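Local coordinates for putative phosphatase (DUF442) (Shewanella putrefaciens, PDB 3GXG), which is of unproven function but, from its family, is probably a phosphatase of the dual-specificity and tyrosine phosphatase type, at residues 113-118 / 146-151. Numbering follows the deposited sequence.
Sequences FAYLYQ and ALLTEV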
loop_
_atom_site.group_PDB
_atom_site.type_symbol
_atom_site.label_atom_id
_atom_site.label_comp_id
_atom_site.label_asym_id
_atom_site.label_seq_id
_atom_site.Cartn_x
_atom_site.Cartn_y
_atom_site.Cartn_z
ATOM N N PHE A 113 1.719 6.167 -1.402
ATOM C CA PHE A 113 3.135 5.778 -1.236
ATOM C C PHE A 113 3.685 5.165 -2.524
ATOM O O PHE A 113 4.783 5.485 -2.962
ATOM C CB PHE A 113 3.271 4.841 -0.034
ATOM C CG PHE A 113 3.460 5.574 1.283
ATOM C CD1 PHE A 113 2.721 6.718 1.597
ATOM C CD2 PHE A 113 4.378 5.106 2.209
ATOM C CE1 PHE A 113 2.928 7.411 2.781
ATOM C CE2 PHE A 113 4.583 5.773 3.409
ATOM C CZ PHE A 113 3.843 6.910 3.715
ATOM N N ALA A 114 2.883 4.311 -3.161
ATOM C CA ALA A 114 3.282 3.709 -4.436
ATOM C C ALA A 114 3.529 4.805 -5.496
ATOM O O ALA A 114 4.539 4.782 -6.236
ATOM C CB ALA A 114 2.268 2.701 -4.914
ATOM N N TYR A 115 2.624 5.775 -5.547
ATOM C CA TYR A 115 2.755 6.910 -6.431
ATOM C C TYR A 115 4.103 7.628 -6.215
ATOM O O TYR A 115 4.821 7.901 -7.148
ATOM C CB TYR A 115 1.588 7.896 -6.248
ATOM C CG TYR A 115 1.815 9.160 -7.037
ATOM C CD1 TYR A 115 1.642 9.157 -8.394
ATOM C CD2 TYR A 115 2.269 10.327 -6.424
ATOM C CE1 TYR A 115 1.869 10.261 -9.158
ATOM C CE2 TYR A 115 2.517 11.483 -7.213
ATOM C CZ TYR A 115 2.326 11.410 -8.587
ATOM O OH TYR A 115 2.584 12.522 -9.372
ATOM N N LEU A 116 4.391 7.993 -4.976
ATOM C CA LEU A 116 5.589 8.770 -4.706
ATOM C C LEU A 116 6.852 7.978 -5.024
ATOM O O LEU A 116 7.832 8.517 -5.522
ATOM C CB LEU A 116 5.573 9.238 -3.250
ATOM C CG LEU A 116 4.528 10.319 -2.896
ATOM C CD1 LEU A 116 4.462 10.531 -1.374
ATOM C CD2 LEU A 116 4.797 11.655 -3.633
ATOM N N TYR A 117 6.823 6.683 -4.753
ATOM C CA TYR A 117 7.950 5.821 -5.124
ATOM C C TYR A 117 8.176 5.794 -6.621
ATOM O O TYR A 117 9.309 5.958 -7.086
ATOM C CB TYR A 117 7.750 4.389 -4.583
ATOM C CG TYR A 117 8.724 3.379 -5.175
ATOM C CD1 TYR A 117 10.042 3.302 -4.728
ATOM C CD2 TYR A 117 8.303 2.497 -6.157
ATOM C CE1 TYR A 117 10.951 2.345 -5.283
ATOM C CE2 TYR A 117 9.192 1.572 -6.727
ATOM C CZ TYR A 117 10.503 1.511 -6.269
ATOM O OH TYR A 117 11.348 0.606 -6.860
ATOM N N GLN A 118 7.129 5.580 -7.400
ATOM C CA GLN A 118 7.260 5.534 -8.850
ATOM C C GLN A 118 7.702 6.898 -9.397
ATOM O O GLN A 118 8.485 6.989 -10.355
ATOM C CB GLN A 118 5.954 5.068 -9.484
ATOM C CG GLN A 118 5.584 3.634 -9.039
ATOM C CD GLN A 118 4.435 3.090 -9.838
ATOM O OE1 GLN A 118 3.530 3.826 -10.214
ATOM N NE2 GLN A 118 4.480 1.794 -10.131
ATOM N N ALA A 146 -0.528 18.011 1.686
ATOM C CA ALA A 146 0.777 18.536 2.100
ATOM C C ALA A 146 1.908 17.552 1.876
ATOM O O ALA A 146 2.965 17.901 1.351
ATOM C CB ALA A 146 0.744 18.978 3.573
ATOM N N LEU A 147 1.695 16.306 2.298
ATOM C CA LEU A 147 2.729 15.288 2.112
ATOM C C LEU A 147 3.081 15.094 0.619
ATOM O O LEU A 147 4.276 15.070 0.235
ATOM C CB LEU A 147 2.262 13.956 2.738
ATOM C CG LEU A 147 3.292 12.831 2.657
ATOM C CD1 LEU A 147 4.340 12.931 3.767
ATOM C CD2 LEU A 147 2.579 11.448 2.736
ATOM N N LEU A 148 2.053 14.894 -0.211
ATOM C CA LEU A 148 2.242 14.715 -1.645
ATOM C C LEU A 148 2.981 15.894 -2.257
ATOM O O LEU A 148 3.900 15.712 -3.062
ATOM C CB LEU A 148 0.902 14.536 -2.350
ATOM C CG LEU A 148 0.332 13.158 -2.081
ATOM C CD1 LEU A 148 -1.141 13.176 -2.283
ATOM C CD2 LEU A 148 1.044 12.121 -2.982
ATOM N N THR A 149 2.627 17.099 -1.821
ATOM C CA THR A 149 3.258 18.308 -2.334
ATOM C C THR A 149 4.738 18.400 -1.948
ATOM O O THR A 149 5.604 18.643 -2.799
ATOM C CB THR A 149 2.474 19.556 -1.902
ATOM O OG1 THR A 149 1.125 19.486 -2.401
ATOM C CG2 THR A 149 3.149 20.818 -2.434
ATOM N N GLU A 150 5.021 18.195 -0.660
ATOM C CA GLU A 150 6.409 18.281 -0.176
ATOM C C GLU A 150 7.309 17.214 -0.786
ATOM O O GLU A 150 8.450 17.511 -1.139
ATOM C CB GLU A 150 6.506 18.223 1.365
ATOM C CG GLU A 150 7.985 18.108 1.855
ATOM C CD GLU A 150 8.170 18.031 3.374
ATOM O OE1 GLU A 150 7.139 17.978 4.108
ATOM O OE2 GLU A 150 9.366 17.982 3.807
ATOM N N VAL A 151 6.846 15.971 -0.884
ATOM C CA VAL A 151 7.707 14.929 -1.437
ATOM C C VAL A 151 7.861 15.166 -2.942
ATOM O O VAL A 151 8.979 15.055 -3.468
ATOM C CB VAL A 151 7.206 13.506 -1.088
ATOM C CG1 VAL A 151 8.045 12.417 -1.792
ATOM C CG2 VAL A 151 7.192 13.265 0.435
#
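In the helical layer of this phosphatase-like fold, helices 108-120 and 142-153 run side by side, and L116 of the first packs against V151 and L148 of the second. The two short segments are almost parallel, 8° apart, with axes 11.0 Å from each other, a spacing that lets side-chain carbons do all the touching. L116 turns CG away from its own carbonyl carbon (chi1 -70°). Its CD2 methyl lies 3.8 Å from V151 CG1, and the extended CD1 rests against CB and CG1 of V151. Helix 108-120 follows strand 100-103 through an HCxxxxR sequence, one residue shorter than the HCxxxxxR phosphate-binding signature of cysteine-dependent phosphatases but probably its counterpart, so the C-terminal helix packs here onto the α/β body. L148 is modelled in two conformers; in the one described, its CD2 is 3.8 Å from L116 CD2 and also meets Y115 CD2 obliquely at 4.1 Å. The Y115 side chain also touches P125, and M127 and T130 of helix 127-130. To the other side of L116, F113 crosses L147 at about a right angle, CE1 of F113 lying 4.1 Å from CD2 of L147; W144, D84 and V85 also touch the phenylalanine.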